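Local coordinates for protein dTDP-4-dehydrorhamnose 3-epimerase (PDB 2C0Z) that epimerises a dTDP-linked 4-keto-6-deoxy sugar at C3, working together with the methyltransferase NovU on the route to the sugar of the antibiotic novobiocin, at residues 37-41 / 42-46; 94-98 / 99-103; 171-175 / 176-180; 192-195 / 196-199. All coordinates share one frame; numbering follows the deposited sequence.

Contact 1. Residues 37-41 / 42-46; sequences DWYHV and DRFAE
An N-capped helix start forms this contact, where strand 33-40 of the cupin fold passes straight into helix 41-48 and His40 caps the helix by accepting from Arg43. The cap bond is weak: Arg43 N lies 3.5 Å from His40 ND1, though it meets the imidazole at its edge and in the ring plane. Carrying CG anti to its own N (chi1 -171°) swings the His40 ring along the first turn, where its CE1 faces Asp42 OD2 at 3.5 Å, with the ring and carboxylate planes 72° apart. To accept the cap bond, ND1 must be without a proton. The first helical bonds are firmer. Phe44 N reaches His40 O at 2.9 Å, and Ala45 N reaches Val41 O at 2.8 Å. On another side of the turn Tyr39 CE1 lies over one face of the Phe44 ring, 3.4 Å from CG, the two ring planes inclined at 49°. Tyr39 OH, which also touches the Phe44 ring, hydrogen-bonds to Leu52 N. Tyr82 meets Tyr39 and Tyr121 meets Phe44, both edge-to-face, while Leu12 of strand 11-14 also packs on Phe44. Asp37, a probable substrate-binding residue, Tyr39 and His40 belong to an antiparallel ladder with a strand of the second subunit, which carries the sheet across the dimer interface.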
# COMPACT_ATOMS: atom_id res chain seq x y z
N ASP A 37 -3.31 10.49 -2.60
CA ASP A 37 -1.89 10.18 -2.83
C ASP A 37 -1.29 10.09 -1.43
O ASP A 37 -1.27 11.09 -0.70
CB ASP A 37 -1.11 11.29 -3.57
CG ASP A 37 -1.65 11.61 -4.96
OD1 ASP A 37 -2.31 10.78 -5.58
OD2 ASP A 37 -1.42 12.72 -5.51
N TRP A 38 -0.81 8.92 -1.04
CA TRP A 38 -0.17 8.76 0.27
C TRP A 38 1.36 8.60 0.26
O TRP A 38 1.97 8.58 1.32
CB TRP A 38 -0.81 7.65 1.12
CG TRP A 38 -0.76 6.26 0.60
CD1 TRP A 38 -1.46 5.74 -0.44
CD2 TRP A 38 0.01 5.19 1.12
NE1 TRP A 38 -1.20 4.41 -0.58
CE2 TRP A 38 -0.28 4.04 0.37
CE3 TRP A 38 0.92 5.08 2.18
CZ2 TRP A 38 0.33 2.80 0.62
CZ3 TRP A 38 1.52 3.85 2.42
CH2 TRP A 38 1.21 2.73 1.66
N TYR A 39 1.94 8.48 -0.94
CA TYR A 39 3.40 8.55 -1.13
C TYR A 39 3.64 9.20 -2.47
O TYR A 39 3.00 8.86 -3.45
CB TYR A 39 4.05 7.14 -1.17
CG TYR A 39 5.53 7.21 -1.48
CD1 TYR A 39 6.46 7.51 -0.47
CD2 TYR A 39 6.00 7.06 -2.77
CE1 TYR A 39 7.83 7.63 -0.77
CE2 TYR A 39 7.33 7.19 -3.07
CZ TYR A 39 8.24 7.47 -2.05
OH TYR A 39 9.59 7.60 -2.35
N HIS A 40 4.56 10.15 -2.51
CA HIS A 40 4.97 10.78 -3.77
C HIS A 40 6.48 10.99 -3.76
O HIS A 40 7.01 11.64 -2.86
CB HIS A 40 4.28 12.13 -3.94
CG HIS A 40 4.46 12.75 -5.27
ND1 HIS A 40 5.56 13.53 -5.60
CD2 HIS A 40 3.67 12.74 -6.37
CE1 HIS A 40 5.41 13.99 -6.83
NE2 HIS A 40 4.29 13.51 -7.33
N VAL A 41 7.16 10.39 -4.72
CA VAL A 41 8.63 10.31 -4.66
C VAL A 41 9.32 11.68 -4.62
O VAL A 41 10.32 11.85 -3.92
CB VAL A 41 9.19 9.45 -5.80
CG1 VAL A 41 8.92 10.08 -7.16
CG2 VAL A 41 10.71 9.18 -5.56
N ASP A 42 8.80 12.66 -5.35
CA ASP A 42 9.46 13.96 -5.39
C ASP A 42 9.33 14.67 -4.05
O ASP A 42 10.32 15.20 -3.50
CB ASP A 42 8.94 14.83 -6.53
CG ASP A 42 9.10 14.18 -7.88
OD1 ASP A 42 10.12 13.50 -8.12
OD2 ASP A 42 8.25 14.33 -8.76
N ARG A 43 8.12 14.62 -3.48
CA ARG A 43 7.89 15.20 -2.16
C ARG A 43 8.73 14.50 -1.10
O ARG A 43 9.36 15.14 -0.24
CB ARG A 43 6.42 15.14 -1.78
CG ARG A 43 5.54 15.93 -2.74
CD ARG A 43 5.76 17.43 -2.77
NE ARG A 43 5.71 18.02 -1.43
CZ ARG A 43 4.59 18.37 -0.80
NH1 ARG A 43 3.41 18.21 -1.37
NH2 ARG A 43 4.65 18.87 0.42
N PHE A 44 8.70 13.18 -1.11
CA PHE A 44 9.45 12.40 -0.15
C PHE A 44 10.96 12.53 -0.25
O PHE A 44 11.62 12.75 0.77
CB PHE A 44 9.08 10.91 -0.28
CG PHE A 44 9.73 10.05 0.74
CD1 PHE A 44 9.09 9.79 1.95
CD2 PHE A 44 10.95 9.44 0.48
CE1 PHE A 44 9.70 8.98 2.90
CE2 PHE A 44 11.56 8.64 1.44
CZ PHE A 44 10.93 8.41 2.64
N ALA A 45 11.51 12.40 -1.45
CA ALA A 45 12.96 12.44 -1.62
C ALA A 45 13.49 13.80 -1.23
O ALA A 45 14.58 13.89 -0.66
CB ALA A 45 13.37 12.11 -3.03
N GLU A 46 12.72 14.86 -1.47
CA GLU A 46 13.20 16.19 -1.10
C GLU A 46 13.30 16.34 0.43
O GLU A 46 14.30 16.83 0.97
CB GLU A 46 12.28 17.27 -1.67

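Contact 2. Residues 94-98 / 99-103; sequences VVDLR and VGSPT
Asp96 OD2 receives two hydroxyl groups across the turn, Ser101 OG at 2.7 Å and Thr103 OG1 at 2.6 Å. The serine comes from the syn side, 34° out of the carboxylate plane, whereas the threonine uses the anti lone pair. A third donor, Arg98 NH2, approaches the same oxygen from above that plane at 2.9 Å. The arginine grips side-on: its NE bonds to Asp96 OD1 at 2.8 Å, so the carboxylate is held at both oxygens. Arg98 N also donates to OD1, from the opposite face to NE, and closes an Asx turn. Five donors thus fix the rotation of this buried acid and would be expected to keep it ionised. A bend at chi3 (-64°) in an otherwise extended chain turns the NE/NH2 edge of the guanidinium back to the carboxylate. In the next shell, Ser101 OG accepts from Thr103 N at 3.1 Å in an ST turn, which helps to fix the serine hydroxyl. A type II beta turn from Arg98 to Ser101, closed by Ser101 N to Arg98 O at 2.9 Å, turns the chain back, with Gly100 at its positive-phi position. Farther out, Arg98 NH2 bonds to Glu18 O, and the arginine packs on Tyr195 and Cys198 of helix 195-198. The whole turn follows strand 89-96 and leads to its antiparallel neighbour 107-113, at the outer side of the five-stranded sheet.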
# COMPACT_ATOMS: atom_id res chain seq x y z
N VAL A 94 6.37 4.90 17.48
CA VAL A 94 7.77 4.78 17.11
C VAL A 94 8.62 4.95 18.36
O VAL A 94 8.29 5.72 19.28
CB VAL A 94 8.19 5.79 16.01
CG1 VAL A 94 7.50 5.48 14.68
CG2 VAL A 94 7.87 7.21 16.42
N VAL A 95 9.72 4.21 18.40
CA VAL A 95 10.59 4.18 19.58
C VAL A 95 12.01 4.36 19.11
O VAL A 95 12.47 3.63 18.22
CB VAL A 95 10.47 2.86 20.31
CG1 VAL A 95 11.40 2.86 21.57
CG2 VAL A 95 9.00 2.60 20.66
N ASP A 96 12.72 5.33 19.67
CA ASP A 96 14.12 5.50 19.30
C ASP A 96 14.98 4.52 20.05
O ASP A 96 15.21 4.70 21.23
CB ASP A 96 14.56 6.93 19.59
CG ASP A 96 15.86 7.29 18.92
OD1 ASP A 96 16.63 6.39 18.50
OD2 ASP A 96 16.17 8.50 18.78
N LEU A 97 15.50 3.51 19.33
CA LEU A 97 16.31 2.44 19.93
C LEU A 97 17.80 2.67 19.70
O LEU A 97 18.61 1.78 19.98
CB LEU A 97 15.86 1.09 19.35
CG LEU A 97 14.42 0.70 19.69
CD1 LEU A 97 14.09 -0.60 18.94
CD2 LEU A 97 14.22 0.53 21.18
N ARG A 98 18.17 3.84 19.17
CA ARG A 98 19.54 4.11 18.74
C ARG A 98 20.36 4.62 19.92
O ARG A 98 20.22 5.77 20.35
CB ARG A 98 19.55 5.11 17.62
CG ARG A 98 18.72 4.68 16.41
CD ARG A 98 18.53 5.75 15.40
NE ARG A 98 17.78 6.87 15.96
CZ ARG A 98 17.39 7.96 15.28
NH1 ARG A 98 17.65 8.11 13.99
NH2 ARG A 98 16.70 8.89 15.91
N VAL A 99 21.21 3.78 20.45
CA VAL A 99 22.04 4.14 21.58
C VAL A 99 22.91 5.33 21.22
O VAL A 99 23.62 5.35 20.21
CB VAL A 99 22.88 2.94 22.05
CG1 VAL A 99 23.80 3.34 23.17
CG2 VAL A 99 21.99 1.81 22.48
N GLY A 100 22.86 6.35 22.07
CA GLY A 100 23.58 7.58 21.82
C GLY A 100 22.75 8.69 21.25
O GLY A 100 23.16 9.87 21.26
N SER A 101 21.55 8.36 20.76
CA SER A 101 20.68 9.37 20.20
C SER A 101 20.17 10.27 21.32
O SER A 101 19.85 9.78 22.41
CB SER A 101 19.46 8.70 19.56
OG SER A 101 18.50 9.70 19.25
N PRO A 102 20.01 11.56 21.06
CA PRO A 102 19.39 12.43 22.05
C PRO A 102 18.03 11.93 22.53
O PRO A 102 17.62 12.21 23.67
CB PRO A 102 19.23 13.77 21.33
CG PRO A 102 20.24 13.75 20.26
CD PRO A 102 20.41 12.30 19.84
N THR A 103 17.31 11.22 21.66
CA THR A 103 15.99 10.74 22.02
C THR A 103 15.97 9.22 22.22
O THR A 103 14.91 8.61 22.15
CB THR A 103 14.93 11.17 20.95
OG1 THR A 103 15.37 10.84 19.62
CG2 THR A 103 14.77 12.67 20.97

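Contact 3. Residues 171-175 / 176-180; sequences PLLSP and RDQDA. With SO4 (sulfate ion), chain B.
The amide of Gln178 turns its NE2 to Leu173 O, 2.9 Å away; the acceptor is in the amide plane, but NE2 stands above the carbonyl plane, 49° out of it. Gln178 CG rests on Leu173 CB at 3.4 Å, and the extended chain beyond it carries the amide to Leu173 O. The other flat group, the Arg176 guanidinium, has sulfate O1 near its plane at the edge, but only nearby, 4.2 Å from NH1. Arg176 NH1 makes its salt bridge with Glu152 OE2, and both residues probably bind substrate, as in related epimerases. Ser174 OG donates a hydrogen bond to sulfate O4 at 2.8 Å; the ion is probably from the crystallisation liquor. Ser174 is the N-cap of helix 175-178, its chi1 of 67° turning OG toward Asp177 N, from which it accepts at 3.2 Å. Ser174 O then receives Gln178 N at 2.9 Å. A water accepts from Ser174 N and donates to Asp177 OD2 at 2.7 Å. Asp177 OD1 bonds to His71 NE2, the probable proton acceptor, and OD2 to Gly69 N, so the capped helix delivers a second-shell acid to the active site of the cupin barrel. Arg32 of the second subunit packs on Ser174 and Pro175.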
# COMPACT_ATOMS: atom_id res chain seq x y z
N PRO A 171 -3.98 -5.31 26.92
CA PRO A 171 -3.17 -5.57 25.72
C PRO A 171 -3.08 -7.06 25.36
O PRO A 171 -2.74 -7.90 26.17
CB PRO A 171 -1.79 -5.01 26.08
CG PRO A 171 -1.82 -4.74 27.56
CD PRO A 171 -3.24 -4.50 27.91
N LEU A 172 -3.39 -7.38 24.11
CA LEU A 172 -3.24 -8.75 23.64
C LEU A 172 -1.88 -8.84 22.92
O LEU A 172 -1.74 -8.30 21.80
CB LEU A 172 -4.38 -9.13 22.68
N LEU A 173 -0.94 -9.54 23.55
CA LEU A 173 0.42 -9.76 23.04
C LEU A 173 0.59 -11.17 22.51
O LEU A 173 0.10 -12.13 23.11
CB LEU A 173 1.46 -9.54 24.16
CG LEU A 173 1.99 -8.14 24.45
CD1 LEU A 173 0.94 -7.08 24.36
CD2 LEU A 173 2.70 -8.12 25.79
N SER A 174 1.31 -11.31 21.40
CA SER A 174 1.72 -12.59 20.87
C SER A 174 2.80 -13.16 21.79
O SER A 174 3.43 -12.41 22.54
CB SER A 174 2.32 -12.41 19.49
OG SER A 174 3.55 -11.68 19.58
N PRO A 175 3.03 -14.47 21.75
CA PRO A 175 4.10 -15.06 22.56
C PRO A 175 5.44 -14.37 22.31
O PRO A 175 6.18 -14.07 23.26
CB PRO A 175 4.09 -16.54 22.13
CG PRO A 175 2.70 -16.78 21.66
CD PRO A 175 2.28 -15.50 20.98
N ARG A 176 5.73 -14.07 21.05
CA ARG A 176 6.97 -13.39 20.68
C ARG A 176 7.11 -12.08 21.48
O ARG A 176 8.17 -11.82 22.04
CB ARG A 176 7.01 -13.11 19.19
CG ARG A 176 8.03 -12.09 18.76
CD ARG A 176 7.87 -11.53 17.36
NE ARG A 176 8.93 -10.55 17.12
CZ ARG A 176 9.18 -9.98 15.95
NH1 ARG A 176 8.44 -10.28 14.89
NH2 ARG A 176 10.17 -9.10 15.85
N ASP A 177 6.09 -11.24 21.50
CA ASP A 177 6.22 -9.94 22.16
C ASP A 177 6.16 -10.05 23.69
O ASP A 177 6.81 -9.28 24.38
CB ASP A 177 5.17 -8.96 21.62
CG ASP A 177 5.39 -8.62 20.17
OD1 ASP A 177 6.55 -8.75 19.68
OD2 ASP A 177 4.46 -8.21 19.42
N GLN A 178 5.44 -11.04 24.19
CA GLN A 178 5.37 -11.30 25.63
C GLN A 178 6.75 -11.70 26.15
O GLN A 178 7.12 -11.36 27.27
CB GLN A 178 4.39 -12.45 25.94
CG GLN A 178 2.94 -12.12 25.85
CD GLN A 178 2.05 -13.33 26.21
OE1 GLN A 178 2.27 -13.97 27.24
NE2 GLN A 178 1.07 -13.63 25.37
N ASP A 179 7.51 -12.41 25.31
CA ASP A 179 8.80 -12.99 25.70
C ASP A 179 9.99 -12.09 25.35
O ASP A 179 11.14 -12.42 25.64
CB ASP A 179 8.99 -14.36 25.03
CG ASP A 179 8.01 -15.40 25.55
OD1 ASP A 179 7.36 -15.18 26.60
OD2 ASP A 179 7.83 -16.47 24.96
N ALA A 180 9.73 -10.93 24.76
CA ALA A 180 10.80 -10.05 24.33
C ALA A 180 11.53 -9.42 25.50
O ALA A 180 10.96 -9.21 26.57
CB ALA A 180 10.24 -8.96 23.46
S SO4 B . 4.07 -12.73 15.80
O1 SO4 B . 4.85 -12.39 14.61
O2 SO4 B . 2.65 -12.83 15.43
O3 SO4 B . 4.58 -14.00 16.32
O4 SO4 B . 4.27 -11.69 16.83
O HOH W 1 1.91 -8.84 20.01

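Contact 4. Residues 192-195 / 196-199; sequences LPTY and ATCQ
Thr194 OG1 and Thr197 OG1 approach to 2.7 Å, a hydrogen bond between the two hydroxyls. Thr194 OG1 also accepts from Thr197 N, weakly, at 3.4 Å. Thr194 is the N-cap of helix 195-198, the short helix at the end of the modelled chain, and this is its capping bond. A chi1 of 80° turns the threonine hydroxyl to face the helix start. Two backbone bonds build the single turn: Cys198 N to Thr194 O at 3.0 Å and Gln199 N to Tyr195 O at 2.9 Å. One face of the Tyr195 ring takes the Gln199 side chain. Gln199 CG makes a CH-pi contact 4.0 Å from the ring centroid, 14° off the normal, and Gln199 CD lies 3.5 Å above the Tyr195 ring plane, toward the rim. The amide is inclined by 30° to the ring as it runs on toward the phenol end, where Tyr195 OH has its hydrogen-bond partner in Glu18 OE1. Cys198 SG meets Pro193 CB at 4.0 Å. Ser101 also meets the tyrosine, so the helix packs on the turn that follows strand 89-96. Pro193 rests on Phe72 of strand 67-73.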
# COMPACT_ATOMS: atom_id res chain seq x y z
N LEU A 192 21.14 -3.54 20.60
CA LEU A 192 20.48 -2.36 20.02
C LEU A 192 21.36 -1.66 19.00
O LEU A 192 22.58 -1.70 19.11
CB LEU A 192 20.07 -1.38 21.12
CG LEU A 192 19.04 -1.91 22.12
CD1 LEU A 192 18.68 -0.82 23.10
CD2 LEU A 192 17.78 -2.41 21.40
N PRO A 193 20.72 -0.98 18.04
CA PRO A 193 21.42 -0.16 17.08
C PRO A 193 22.17 1.00 17.77
O PRO A 193 21.71 1.43 18.81
CB PRO A 193 20.27 0.41 16.22
CG PRO A 193 19.11 -0.44 16.49
CD PRO A 193 19.26 -0.90 17.88
N THR A 194 23.26 1.49 17.18
CA THR A 194 23.93 2.68 17.68
C THR A 194 23.59 3.87 16.80
O THR A 194 23.50 3.77 15.58
CB THR A 194 25.45 2.47 17.84
OG1 THR A 194 26.11 2.60 16.58
CG2 THR A 194 25.75 1.07 18.35
N TYR A 195 23.38 5.02 17.42
CA TYR A 195 23.03 6.23 16.69
C TYR A 195 24.10 6.61 15.66
O TYR A 195 23.76 6.94 14.53
CB TYR A 195 22.81 7.33 17.72
CG TYR A 195 22.49 8.69 17.18
CD1 TYR A 195 21.33 8.93 16.42
CD2 TYR A 195 23.32 9.76 17.45
CE1 TYR A 195 21.03 10.18 15.95
CE2 TYR A 195 23.02 11.02 16.98
CZ TYR A 195 21.90 11.22 16.23
OH TYR A 195 21.65 12.49 15.78
N ALA A 196 25.38 6.50 16.02
CA ALA A 196 26.45 6.84 15.06
C ALA A 196 26.35 6.01 13.78
O ALA A 196 26.54 6.53 12.67
CB ALA A 196 27.81 6.63 15.70
N THR A 197 26.06 4.72 13.94
CA THR A 197 25.94 3.78 12.83
C THR A 197 24.73 4.12 11.98
O THR A 197 24.78 4.09 10.76
CB THR A 197 25.82 2.34 13.38
OG1 THR A 197 27.00 1.98 14.09
CG2 THR A 197 25.75 1.29 12.27
N CYS A 198 23.62 4.49 12.62
CA CYS A 198 22.42 4.81 11.85
C CYS A 198 22.62 6.10 11.06
O CYS A 198 22.16 6.19 9.93
CB CYS A 198 21.20 4.93 12.76
SG CYS A 198 20.81 3.41 13.61
N GLN A 199 23.33 7.06 11.66
CA GLN A 199 23.72 8.31 11.01
C GLN A 199 24.58 8.04 9.78
O GLN A 199 24.41 8.70 8.74
CB GLN A 199 24.54 9.18 11.96
CG GLN A 199 23.77 9.97 13.00
CD GLN A 199 24.72 10.79 13.87
OE1 GLN A 199 25.79 10.31 14.27
NE2 GLN A 199 24.35 12.05 14.14

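In the fold
Along the chain the four contacts follow in series. Contacts 1 and 3 lie on opposite sides of the chain's centre, their centres about 34 Å apart; both touch the second subunit and each contains a probable substrate-binding residue. Contacts 2 and 4 are close neighbours, about 9 Å between centres: backbone bonds probably join Val99 O to Tyr195 N and Val99 N to Pro193 O, tying the last helix to the loop between strands 89-96 and 107-113. Contact 3 comes within about 10 Å of each of these two at the nearest atoms. Strand 67-73 links all three through side-chain packing, and it carries His71, the probable proton acceptor. Contact 1 instead belongs to the seven-stranded sheet that continues into the partner subunit.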